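PDB 3MKB: hemoglobin subunit beta from Isurus oxyrinchus, which probably binds and carries oxygen in shark blood through a haem group, as one of the two kinds of chain in the haemoglobin tetramer. Local coordinates for residues B[88-93]-B[131-135]; B[61-65]-B[123-127]; B[24-29]-B[48-54]. All blocks are in the same frame, centred on the assembly; numbering follows the deposited sequence.

Contact 1 of 3, residues B[88-93]-B[131-135]. With HEM (protoporphyrin IX containing Fe), chain F.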
loop_
_atom_site.group_PDB
_atom_site.type_symbol
_atom_site.label_atom_id
_atom_site.label_comp_id
_atom_site.label_asym_id
_atom_site.label_seq_id
_atom_site.Cartn_x
_atom_site.Cartn_y
_atom_site.Cartn_z
ATOM N N ILE B 88 -16.785 2.617 8.118
ATOM C CA ILE B 88 -16.140 2.328 6.854
ATOM C C ILE B 88 -14.630 2.325 7.009
ATOM O O ILE B 88 -14.036 3.277 7.508
ATOM C CB ILE B 88 -16.480 3.381 5.751
ATOM C CG1 ILE B 88 -18.013 3.687 5.692
ATOM C CG2 ILE B 88 -15.823 2.975 4.430
ATOM C CD1 ILE B 88 -18.921 2.513 5.499
ATOM N N ASP B 89 -14.014 1.272 6.517
ATOM C CA ASP B 89 -12.538 1.185 6.536
ATOM C C ASP B 89 -11.990 2.238 5.578
ATOM O O ASP B 89 -12.332 2.184 4.446
ATOM C CB ASP B 89 -12.142 -0.208 6.038
ATOM C CG ASP B 89 -10.638 -0.436 6.051
ATOM O OD1 ASP B 89 -10.206 -1.583 5.796
ATOM O OD2 ASP B 89 -9.903 0.519 6.327
ATOM N N PRO B 90 -11.170 3.196 6.043
ATOM C CA PRO B 90 -10.738 4.277 5.126
ATOM C C PRO B 90 -9.781 3.782 4.031
ATOM O O PRO B 90 -9.690 4.392 2.968
ATOM C CB PRO B 90 -10.122 5.343 6.060
ATOM C CG PRO B 90 -9.627 4.544 7.306
ATOM C CD PRO B 90 -10.676 3.397 7.424
ATOM N N GLY B 91 -9.192 2.604 4.251
ATOM C CA GLY B 91 -8.299 1.964 3.298
ATOM C C GLY B 91 -9.021 1.473 2.086
ATOM O O GLY B 91 -8.382 1.119 1.089
ATOM N N SER B 92 -10.347 1.420 2.178
ATOM C CA SER B 92 -11.228 1.045 1.091
ATOM C C SER B 92 -11.769 2.262 0.274
ATOM O O SER B 92 -12.311 2.116 -0.820
ATOM C CB SER B 92 -12.375 0.177 1.625
ATOM O OG SER B 92 -11.867 -1.036 2.236
ATOM N N PHE B 93 -11.623 3.470 0.792
ATOM C CA PHE B 93 -12.025 4.647 -0.005
ATOM C C PHE B 93 -11.465 4.704 -1.454
ATOM O O PHE B 93 -12.201 4.994 -2.386
ATOM C CB PHE B 93 -11.633 5.936 0.728
ATOM C CG PHE B 93 -12.508 6.262 1.955
ATOM C CD1 PHE B 93 -13.879 6.029 1.926
ATOM C CD2 PHE B 93 -11.944 6.803 3.111
ATOM C CE1 PHE B 93 -14.679 6.296 2.989
ATOM C CE2 PHE B 93 -12.744 7.127 4.197
ATOM C CZ PHE B 93 -14.128 6.854 4.151
ATOM N N ILE B 131 -12.104 12.950 3.398
ATOM C CA ILE B 131 -13.030 12.026 4.010
ATOM C C ILE B 131 -12.353 11.080 5.054
ATOM O O ILE B 131 -13.038 10.514 5.935
ATOM C CB ILE B 131 -13.851 11.251 2.945
ATOM C CG1 ILE B 131 -15.150 10.703 3.555
ATOM C CG2 ILE B 131 -12.926 10.233 2.147
ATOM C CD1 ILE B 131 -16.087 10.014 2.549
ATOM N N SER B 132 -11.026 10.988 5.011
ATOM C CA SER B 132 -10.255 10.238 6.023
ATOM C C SER B 132 -9.845 11.025 7.258
ATOM O O SER B 132 -9.380 10.430 8.231
ATOM C CB SER B 132 -8.997 9.606 5.415
ATOM O OG SER B 132 -9.329 8.812 4.301
ATOM N N SER B 133 -10.050 12.336 7.246
ATOM C CA SER B 133 -9.398 13.201 8.233
ATOM C C SER B 133 -9.915 13.026 9.676
ATOM O O SER B 133 -9.170 13.197 10.640
ATOM C CB SER B 133 -9.469 14.674 7.803
ATOM O OG SER B 133 -8.632 15.475 8.655
ATOM N N GLN B 134 -11.164 12.595 9.824
ATOM C CA GLN B 134 -11.718 12.402 11.161
ATOM C C GLN B 134 -11.647 10.986 11.688
ATOM O O GLN B 134 -12.334 10.657 12.659
ATOM C CB GLN B 134 -13.165 12.862 11.164
ATOM C CG GLN B 134 -13.279 14.327 10.752
ATOM C CD GLN B 134 -12.552 15.260 11.730
ATOM O OE1 GLN B 134 -11.931 16.253 11.311
ATOM N NE2 GLN B 134 -12.636 14.952 13.041
ATOM N N TYR B 135 -10.881 10.117 11.054
ATOM C CA TYR B 135 -10.717 8.774 11.652
ATOM C C TYR B 135 -9.669 8.914 12.744
ATOM O O TYR B 135 -8.574 9.406 12.497
ATOM C CB TYR B 135 -10.250 7.725 10.636
ATOM C CG TYR B 135 -11.356 7.229 9.761
ATOM C CD1 TYR B 135 -11.807 5.947 9.891
ATOM C CD2 TYR B 135 -11.961 8.069 8.790
ATOM C CE1 TYR B 135 -12.825 5.469 9.076
ATOM C CE2 TYR B 135 -13.000 7.598 7.960
ATOM C CZ TYR B 135 -13.408 6.293 8.116
ATOM O OH TYR B 135 -14.413 5.785 7.342
HETATM C CHA HEM F . -22.894 7.726 3.087
HETATM C CHB HEM F . -19.884 10.402 0.434
HETATM C CHC HEM F . -17.033 6.575 0.089
HETATM C CHD HEM F . -20.188 3.761 2.534
HETATM C C1A HEM F . -22.260 8.762 2.475
HETATM C C2A HEM F . -22.709 10.112 2.540
HETATM C C3A HEM F . -21.896 10.839 1.796
HETATM C C4A HEM F . -20.908 9.977 1.253
HETATM C CMA HEM F . -22.002 12.363 1.573
HETATM C CAA HEM F . -23.949 10.633 3.303
HETATM C CBA HEM F . -23.615 10.873 4.769
HETATM C CGA HEM F . -24.825 11.514 5.430
HETATM O O1A HEM F . -25.034 12.744 5.271
HETATM O O2A HEM F . -25.580 10.799 6.109
HETATM C C1B HEM F . -18.834 9.631 0.076
HETATM C C2B HEM F . -17.685 10.035 -0.732
HETATM C C3B HEM F . -16.907 8.941 -0.820
HETATM C C4B HEM F . -17.530 7.837 -0.077
HETATM C CMB HEM F . -17.389 11.425 -1.385
HETATM C CAB HEM F . -15.564 8.845 -1.560
HETATM C CBB HEM F . -14.541 8.372 -0.836
HETATM C C1C HEM F . -17.655 5.478 0.691
HETATM C C2C HEM F . -17.198 4.105 0.668
HETATM C C3C HEM F . -18.077 3.350 1.309
HETATM C C4C HEM F . -19.115 4.198 1.803
HETATM C CMC HEM F . -15.949 3.543 -0.011
HETATM C CAC HEM F . -17.992 1.825 1.553
HETATM C CBC HEM F . -17.596 0.968 0.582
HETATM C C1D HEM F . -21.251 4.542 2.858
HETATM C C2D HEM F . -22.485 4.115 3.490
HETATM C C3D HEM F . -23.308 5.380 3.639
HETATM C C4D HEM F . -22.503 6.434 3.091
HETATM C CMD HEM F . -22.893 2.688 3.909
HETATM C CAD HEM F . -24.725 5.571 4.234
HETATM C CBD HEM F . -25.787 5.230 3.214
HETATM C CGD HEM F . -27.106 5.205 4.003
HETATM O O1D HEM F . -27.969 6.083 3.737
HETATM O O2D HEM F . -27.341 4.334 4.914
HETATM N NA HEM F . -21.140 8.685 1.668
HETATM N NB HEM F . -18.695 8.323 0.456
HETATM N NC HEM F . -18.844 5.506 1.404
HETATM N ND HEM F . -21.303 5.906 2.663
HETATM FE FE HEM F . -19.907 7.078 1.646
HETATM O O HOH W 1 -20.518 6.332 -0.335
#
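Tyr135, with CG anti to its own carbonyl carbon (chi1 -79°), lays its ring against Pro90 and brings its phenol to the backbone of Ile88. Ile131 divides differently: CG1 is anti to the backbone N and carries CD1 to the haem, while CG2 takes the remaining position, between N and carbonyl carbon, and covers a face of Phe93. The phenol OH of Tyr135 donates a short hydrogen bond, 2.5 Å, to Ile88 O. The donor meets this carbonyl at a C=O...O angle of 132°, somewhat tilted from its plane. Pro90 CG makes a CH-pi contact over one face of the Tyr135 ring, 3.9 Å from the centroid. Ile131 CG2 makes a second CH-pi contact over a face of Phe93, 3.8 Å from that centroid. The rings of Phe93 and Tyr135 meet obliquely, CE2 to CE2 at 3.8 Å. Ile88 CD1 reaches HEM CHD at 3.5 Å, and Ile131 CD1 reaches HEM C3B at 3.6 Å. Tying the penultimate tyrosine to a carbonyl between the F and G helices is a classic haemoglobin feature. Pro90 and Tyr135 also pack on Gly38 of the alpha chain. Within the subunit, the contact joins the loop between helices 76-85 and 93-108 to the end of helix 114-132, and Tyr135 leans on His82 and Ala83 of helix 76-85.

Contact 2 of 3, residues B[61-65]-B[123-127]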
loop_
_atom_site.group_PDB
_atom_site.type_symbol
_atom_site.label_atom_id
_atom_site.label_comp_id
_atom_site.label_asym_id
_atom_site.label_seq_id
_atom_site.Cartn_x
_atom_site.Cartn_y
_atom_site.Cartn_z
ATOM N N LEU B 61 -18.892 14.774 -4.125
ATOM C CA LEU B 61 -17.834 15.074 -5.095
ATOM C C LEU B 61 -18.057 16.472 -5.674
ATOM O O LEU B 61 -17.142 17.309 -5.712
ATOM C CB LEU B 61 -17.801 13.994 -6.176
ATOM C CG LEU B 61 -17.378 12.637 -5.642
ATOM C CD1 LEU B 61 -17.330 11.659 -6.770
ATOM C CD2 LEU B 61 -16.025 12.715 -4.889
ATOM N N GLN B 62 -19.311 16.750 -6.048
ATOM C CA GLN B 62 -19.658 18.067 -6.545
ATOM C C GLN B 62 -19.345 19.148 -5.494
ATOM O O GLN B 62 -18.846 20.228 -5.838
ATOM C CB GLN B 62 -21.115 18.093 -7.028
ATOM C CG GLN B 62 -21.334 17.476 -8.439
ATOM C CD GLN B 62 -22.140 18.396 -9.412
ATOM O OE1 GLN B 62 -22.482 17.991 -10.551
ATOM N NE2 GLN B 62 -22.430 19.631 -8.970
ATOM N N ASP B 63 -19.578 18.826 -4.213
ATOM C CA ASP B 63 -19.217 19.739 -3.098
ATOM C C ASP B 63 -17.717 20.028 -3.042
ATOM O O ASP B 63 -17.299 21.186 -2.829
ATOM C CB ASP B 63 -19.768 19.183 -1.757
ATOM C CG ASP B 63 -19.550 20.130 -0.556
ATOM O OD1 ASP B 63 -19.105 19.591 0.492
ATOM O OD2 ASP B 63 -19.845 21.372 -0.619
ATOM N N ALA B 64 -16.905 18.990 -3.282
ATOM C CA ALA B 64 -15.437 19.143 -3.404
ATOM C C ALA B 64 -15.074 19.924 -4.649
ATOM O O ALA B 64 -14.173 20.738 -4.613
ATOM C CB ALA B 64 -14.696 17.761 -3.416
ATOM N N VAL B 65 -15.799 19.661 -5.742
ATOM C CA VAL B 65 -15.610 20.399 -6.978
ATOM C C VAL B 65 -15.837 21.888 -6.757
ATOM O O VAL B 65 -14.981 22.688 -7.149
ATOM C CB VAL B 65 -16.476 19.891 -8.151
ATOM C CG1 VAL B 65 -16.299 20.824 -9.373
ATOM C CG2 VAL B 65 -16.133 18.431 -8.481
ATOM N N PHE B 123 -7.131 14.813 -7.884
ATOM C CA PHE B 123 -8.444 15.144 -7.341
ATOM C C PHE B 123 -8.925 14.135 -6.252
ATOM O O PHE B 123 -9.241 14.501 -5.150
ATOM C CB PHE B 123 -9.492 15.240 -8.457
ATOM C CG PHE B 123 -10.876 15.517 -7.927
ATOM C CD1 PHE B 123 -11.135 16.700 -7.223
ATOM C CD2 PHE B 123 -11.892 14.572 -8.104
ATOM C CE1 PHE B 123 -12.440 16.943 -6.691
ATOM C CE2 PHE B 123 -13.182 14.780 -7.625
ATOM C CZ PHE B 123 -13.470 15.976 -6.912
ATOM N N PHE B 124 -8.927 12.857 -6.595
ATOM C CA PHE B 124 -9.376 11.833 -5.684
ATOM C C PHE B 124 -8.571 11.641 -4.389
ATOM O O PHE B 124 -9.124 11.287 -3.351
ATOM C CB PHE B 124 -9.602 10.537 -6.447
ATOM C CG PHE B 124 -10.838 10.554 -7.335
ATOM C CD1 PHE B 124 -10.730 10.273 -8.693
ATOM C CD2 PHE B 124 -12.122 10.852 -6.822
ATOM C CE1 PHE B 124 -11.849 10.239 -9.553
ATOM C CE2 PHE B 124 -13.279 10.854 -7.724
ATOM C CZ PHE B 124 -13.131 10.565 -9.047
ATOM N N GLN B 125 -7.274 11.877 -4.449
ATOM C CA GLN B 125 -6.446 11.783 -3.249
ATOM C C GLN B 125 -6.791 12.948 -2.288
ATOM O O GLN B 125 -6.842 12.758 -1.108
ATOM C CB GLN B 125 -4.972 11.802 -3.610
ATOM C CG GLN B 125 -4.045 11.359 -2.421
ATOM C CD GLN B 125 -4.375 9.935 -1.900
ATOM O OE1 GLN B 125 -4.378 8.963 -2.680
ATOM N NE2 GLN B 125 -4.680 9.822 -0.589
ATOM N N VAL B 126 -7.037 14.137 -2.821
ATOM C CA VAL B 126 -7.543 15.240 -2.007
ATOM C C VAL B 126 -8.872 14.842 -1.372
ATOM O O VAL B 126 -9.092 15.053 -0.185
ATOM C CB VAL B 126 -7.711 16.532 -2.842
ATOM C CG1 VAL B 126 -8.365 17.631 -2.041
ATOM C CG2 VAL B 126 -6.401 17.022 -3.284
ATOM N N VAL B 127 -9.770 14.266 -2.156
ATOM C CA VAL B 127 -11.027 13.735 -1.610
ATOM C C VAL B 127 -10.772 12.613 -0.583
ATOM O O VAL B 127 -11.369 12.618 0.497
ATOM C CB VAL B 127 -11.993 13.271 -2.727
ATOM C CG1 VAL B 127 -13.263 12.553 -2.165
ATOM C CG2 VAL B 127 -12.367 14.462 -3.610
#
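Leu61 meets helix 114-132 with a forked end, and its two methyls go to different residues. CD1 comes to the edge of the Phe124 ring, near its plane, at 4.2 Å from CE2. CD2 touches Val127 CG1 at 3.9 Å, and these two side chains cross at about a right angle. CG of Leu61 stands beside its backbone N (chi1 -66°), which swings the fork nearer to the opposing helix than its first bond would suggest. One turn further on, Ala64 points its methyl toward the partner and touches both Val127 CG2, at 4.0 Å from CB, and Phe123 CE1, at 4.1 Å. Phe123 extends across the gap with CG anti to its backbone N (chi1 177°), and its far rim reaches Val65, where CZ lies 3.9 Å from CG2. The Val65 and Phe123 side chains also cross roughly at right angles. Within segment 123-127, Val127 CG2 sits over one face of the Phe123 ring, 3.8 Å above its plane. The axes of segments 61-65 and 123-127 approach to 11.1 Å at 106°, a separation spanned by the large side chains. Phe15 of helix 5-17 packs on Leu61 and Val65, and Phe100 of helix 93-108 packs on Leu61, which also touches the haem. All six touching residues are buried. Leu61 O, beside the Phe123 edge, accepts from Val65 N. With no hydrogen bond between the segments and apolar side chains throughout, the contact rests on packing and shape.

Contact 3 of 3, residues B[24-29]-B[48-54]. With HEM (protoporphyrin IX containing Fe), chain F.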
loop_
_atom_site.group_PDB
_atom_site.type_symbol
_atom_site.label_atom_id
_atom_site.label_comp_id
_atom_site.label_asym_id
_atom_site.label_seq_id
_atom_site.Cartn_x
_atom_site.Cartn_y
_atom_site.Cartn_z
ATOM N N GLY B 24 -21.030 7.280 -11.248
ATOM C CA GLY B 24 -20.974 6.816 -9.869
ATOM C C GLY B 24 -21.670 5.478 -9.670
ATOM O O GLY B 24 -21.154 4.587 -8.972
ATOM N N THR B 25 -22.801 5.322 -10.337
ATOM C CA THR B 25 -23.579 4.093 -10.247
ATOM C C THR B 25 -22.709 2.923 -10.778
ATOM O O THR B 25 -22.502 1.951 -10.063
ATOM C CB THR B 25 -24.937 4.215 -10.995
ATOM O OG1 THR B 25 -25.711 5.256 -10.371
ATOM C CG2 THR B 25 -25.717 2.921 -10.900
ATOM N N LYS B 26 -22.183 3.055 -11.984
ATOM C CA LYS B 26 -21.272 2.043 -12.565
ATOM C C LYS B 26 -20.021 1.866 -11.747
ATOM O O LYS B 26 -19.557 0.747 -11.609
ATOM C CB LYS B 26 -20.860 2.392 -13.991
ATOM C CG LYS B 26 -22.020 2.639 -14.921
ATOM C CD LYS B 26 -21.535 3.108 -16.280
ATOM C CE LYS B 26 -22.696 3.645 -17.114
ATOM N NZ LYS B 26 -22.261 4.130 -18.473
ATOM N N ALA B 27 -19.449 2.963 -11.218
ATOM C CA ALA B 27 -18.204 2.802 -10.396
ATOM C C ALA B 27 -18.434 1.948 -9.128
ATOM O O ALA B 27 -17.621 1.093 -8.783
ATOM C CB ALA B 27 -17.583 4.143 -10.021
ATOM N N LEU B 28 -19.523 2.248 -8.421
ATOM C CA LEU B 28 -19.944 1.496 -7.262
ATOM C C LEU B 28 -20.136 0.007 -7.609
ATOM O O LEU B 28 -19.654 -0.898 -6.867
ATOM C CB LEU B 28 -21.256 2.121 -6.734
ATOM C CG LEU B 28 -21.576 2.401 -5.278
ATOM C CD1 LEU B 28 -22.718 1.477 -4.768
ATOM C CD2 LEU B 28 -20.386 2.449 -4.277
ATOM N N GLU B 29 -20.861 -0.237 -8.708
ATOM C CA GLU B 29 -21.169 -1.598 -9.184
ATOM C C GLU B 29 -19.886 -2.350 -9.516
ATOM O O GLU B 29 -19.698 -3.531 -9.135
ATOM C CB GLU B 29 -22.144 -1.569 -10.396
ATOM C CG GLU B 29 -23.585 -1.203 -9.963
ATOM C CD GLU B 29 -24.548 -0.893 -11.134
ATOM O OE1 GLU B 29 -24.092 -0.668 -12.298
ATOM O OE2 GLU B 29 -25.760 -0.824 -10.844
ATOM N N PHE B 48 -31.805 -1.645 -1.041
ATOM C CA PHE B 48 -30.545 -1.058 -1.540
ATOM C C PHE B 48 -30.423 -0.959 -3.072
ATOM O O PHE B 48 -30.540 -1.967 -3.778
ATOM C CB PHE B 48 -29.300 -1.776 -0.977
ATOM C CG PHE B 48 -28.009 -1.418 -1.703
ATOM C CD1 PHE B 48 -27.509 -2.246 -2.705
ATOM C CD2 PHE B 48 -27.320 -0.244 -1.391
ATOM C CE1 PHE B 48 -26.330 -1.928 -3.381
ATOM C CE2 PHE B 48 -26.144 0.091 -2.055
ATOM C CZ PHE B 48 -25.642 -0.756 -3.047
ATOM N N SER B 49 -30.127 0.263 -3.537
ATOM C CA SER B 49 -29.863 0.590 -4.935
ATOM C C SER B 49 -28.494 1.290 -5.080
ATOM O O SER B 49 -28.220 2.319 -4.425
ATOM C CB SER B 49 -30.996 1.477 -5.478
ATOM O OG SER B 49 -30.701 2.012 -6.762
ATOM N N ALA B 50 -27.628 0.703 -5.912
ATOM C CA ALA B 50 -26.304 1.303 -6.239
ATOM C C ALA B 50 -26.478 2.750 -6.734
ATOM O O ALA B 50 -25.693 3.664 -6.404
ATOM C CB ALA B 50 -25.616 0.489 -7.314
ATOM N N SER B 51 -27.542 2.921 -7.519
ATOM C CA SER B 51 -27.861 4.176 -8.144
ATOM C C SER B 51 -28.160 5.205 -7.066
ATOM O O SER B 51 -27.626 6.302 -7.096
ATOM C CB SER B 51 -29.010 3.984 -9.139
ATOM O OG SER B 51 -29.574 5.219 -9.541
ATOM N N ILE B 52 -28.959 4.835 -6.075
ATOM C CA ILE B 52 -29.225 5.749 -4.949
ATOM C C ILE B 52 -27.962 6.130 -4.216
ATOM O O ILE B 52 -27.790 7.265 -3.758
ATOM C CB ILE B 52 -30.089 5.080 -3.879
ATOM C CG1 ILE B 52 -31.240 4.334 -4.521
ATOM C CG2 ILE B 52 -30.519 6.091 -2.888
ATOM C CD1 ILE B 52 -32.372 5.196 -4.983
ATOM N N HIS B 53 -27.070 5.162 -4.060
ATOM C CA HIS B 53 -25.886 5.465 -3.299
ATOM C C HIS B 53 -24.957 6.397 -4.064
ATOM O O HIS B 53 -24.339 7.290 -3.479
ATOM C CB HIS B 53 -25.165 4.220 -2.834
ATOM C CG HIS B 53 -24.027 4.549 -1.925
ATOM N ND1 HIS B 53 -24.193 4.712 -0.566
ATOM C CD2 HIS B 53 -22.734 4.843 -2.192
ATOM C CE1 HIS B 53 -23.034 5.060 -0.031
ATOM N NE2 HIS B 53 -22.134 5.144 -0.996
ATOM N N ALA B 54 -24.888 6.203 -5.380
ATOM C CA ALA B 54 -24.068 7.053 -6.260
ATOM C C ALA B 54 -24.466 8.514 -6.224
ATOM O O ALA B 54 -23.614 9.417 -6.361
ATOM C CB ALA B 54 -24.150 6.539 -7.666
HETATM C CHA HEM F . -22.894 7.726 3.087
HETATM C CHB HEM F . -19.884 10.402 0.434
HETATM C CHC HEM F . -17.033 6.575 0.089
HETATM C CHD HEM F . -20.188 3.761 2.534
HETATM C C1A HEM F . -22.260 8.762 2.475
HETATM C C2A HEM F . -22.709 10.112 2.540
HETATM C C3A HEM F . -21.896 10.839 1.796
HETATM C C4A HEM F . -20.908 9.977 1.253
HETATM C CMA HEM F . -22.002 12.363 1.573
HETATM C CAA HEM F . -23.949 10.633 3.303
HETATM C CBA HEM F . -23.615 10.873 4.769
HETATM C CGA HEM F . -24.825 11.514 5.430
HETATM O O1A HEM F . -25.034 12.744 5.271
HETATM O O2A HEM F . -25.580 10.799 6.109
HETATM C C1B HEM F . -18.834 9.631 0.076
HETATM C C2B HEM F . -17.685 10.035 -0.732
HETATM C C3B HEM F . -16.907 8.941 -0.820
HETATM C C4B HEM F . -17.530 7.837 -0.077
HETATM C CMB HEM F . -17.389 11.425 -1.385
HETATM C CAB HEM F . -15.564 8.845 -1.560
HETATM C CBB HEM F . -14.541 8.372 -0.836
HETATM C C1C HEM F . -17.655 5.478 0.691
HETATM C C2C HEM F . -17.198 4.105 0.668
HETATM C C3C HEM F . -18.077 3.350 1.309
HETATM C C4C HEM F . -19.115 4.198 1.803
HETATM C CMC HEM F . -15.949 3.543 -0.011
HETATM C CAC HEM F . -17.992 1.825 1.553
HETATM C CBC HEM F . -17.596 0.968 0.582
HETATM C C1D HEM F . -21.251 4.542 2.858
HETATM C C2D HEM F . -22.485 4.115 3.490
HETATM C C3D HEM F . -23.308 5.380 3.639
HETATM C C4D HEM F . -22.503 6.434 3.091
HETATM C CMD HEM F . -22.893 2.688 3.909
HETATM C CAD HEM F . -24.725 5.571 4.234
HETATM C CBD HEM F . -25.787 5.230 3.214
HETATM C CGD HEM F . -27.106 5.205 4.003
HETATM O O1D HEM F . -27.969 6.083 3.737
HETATM O O2D HEM F . -27.341 4.334 4.914
HETATM N NA HEM F . -21.140 8.685 1.668
HETATM N NB HEM F . -18.695 8.323 0.456
HETATM N NC HEM F . -18.844 5.506 1.404
HETATM N ND HEM F . -21.303 5.906 2.663
HETATM FE FE HEM F . -19.907 7.078 1.646
HETATM O O HOH W 1 -20.518 6.332 -0.335
#
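Gly24 and Thr25 press directly on Ala54, and here the packing is closest. Ala54 CB lies 3.2 Å from Thr25 N and 3.4 Å from Gly24 C, with the Gly24 and Ala54 CA atoms only 4.8 Å apart. The absence of a side chain on Gly24 lets the alanine methyl sit against the backbone. Thr25 fills the next place: with OG1 beside its backbone N (chi1 -62°), the hydroxyl bonds back to Ser21 O, yet also lies 3.3 Å from Ser51 CA. Leu28 goes deeper, its CD1 3.9 Å from Ala50 CA, and crosses the buried His53 side chain at about a right angle. Toward solvent the contact thins. Glu29, extended beyond CG, offers that carbon to Ala50 CB at 3.7 Å, and exposed Phe48 meets Leu28 CD1 with its ring edge at 4.1 Å from CZ. Close B-E helix crossing at a glycine is familiar from globins, and His53 is consistent with their distal histidine, its ring edge toward the haem on the side where the water lies. Helix 20-34 crosses the start of helix 50-65, the axes of 24-29 and 50-54 being 8.0 Å apart at 118°, while its Ala27 and Leu28 rest on helix 93-108.

Overall arrangement
All three contacts reach the haem, but to different extents. Contacts 1 and 3 both touch it, with centres 19 Å apart and nearest atoms about 7 Å apart. His53 of contact 3 lies on the face where a water is modelled at the iron, whereas contact 1 lines the pocket with Ile88, Phe93 and Ile131. Contact 2 is the most central, its centre about 6 Å from the centre of the chain, and reaches the haem through Leu61. It shares helix 114-132 with contact 1, their centres 14 Å apart, and helix 50-65 with contact 3, whose centre is 18 Å away. Helices 114-132 and 50-65 thus each run from the buried packing of contact 2 to a contact at the haem.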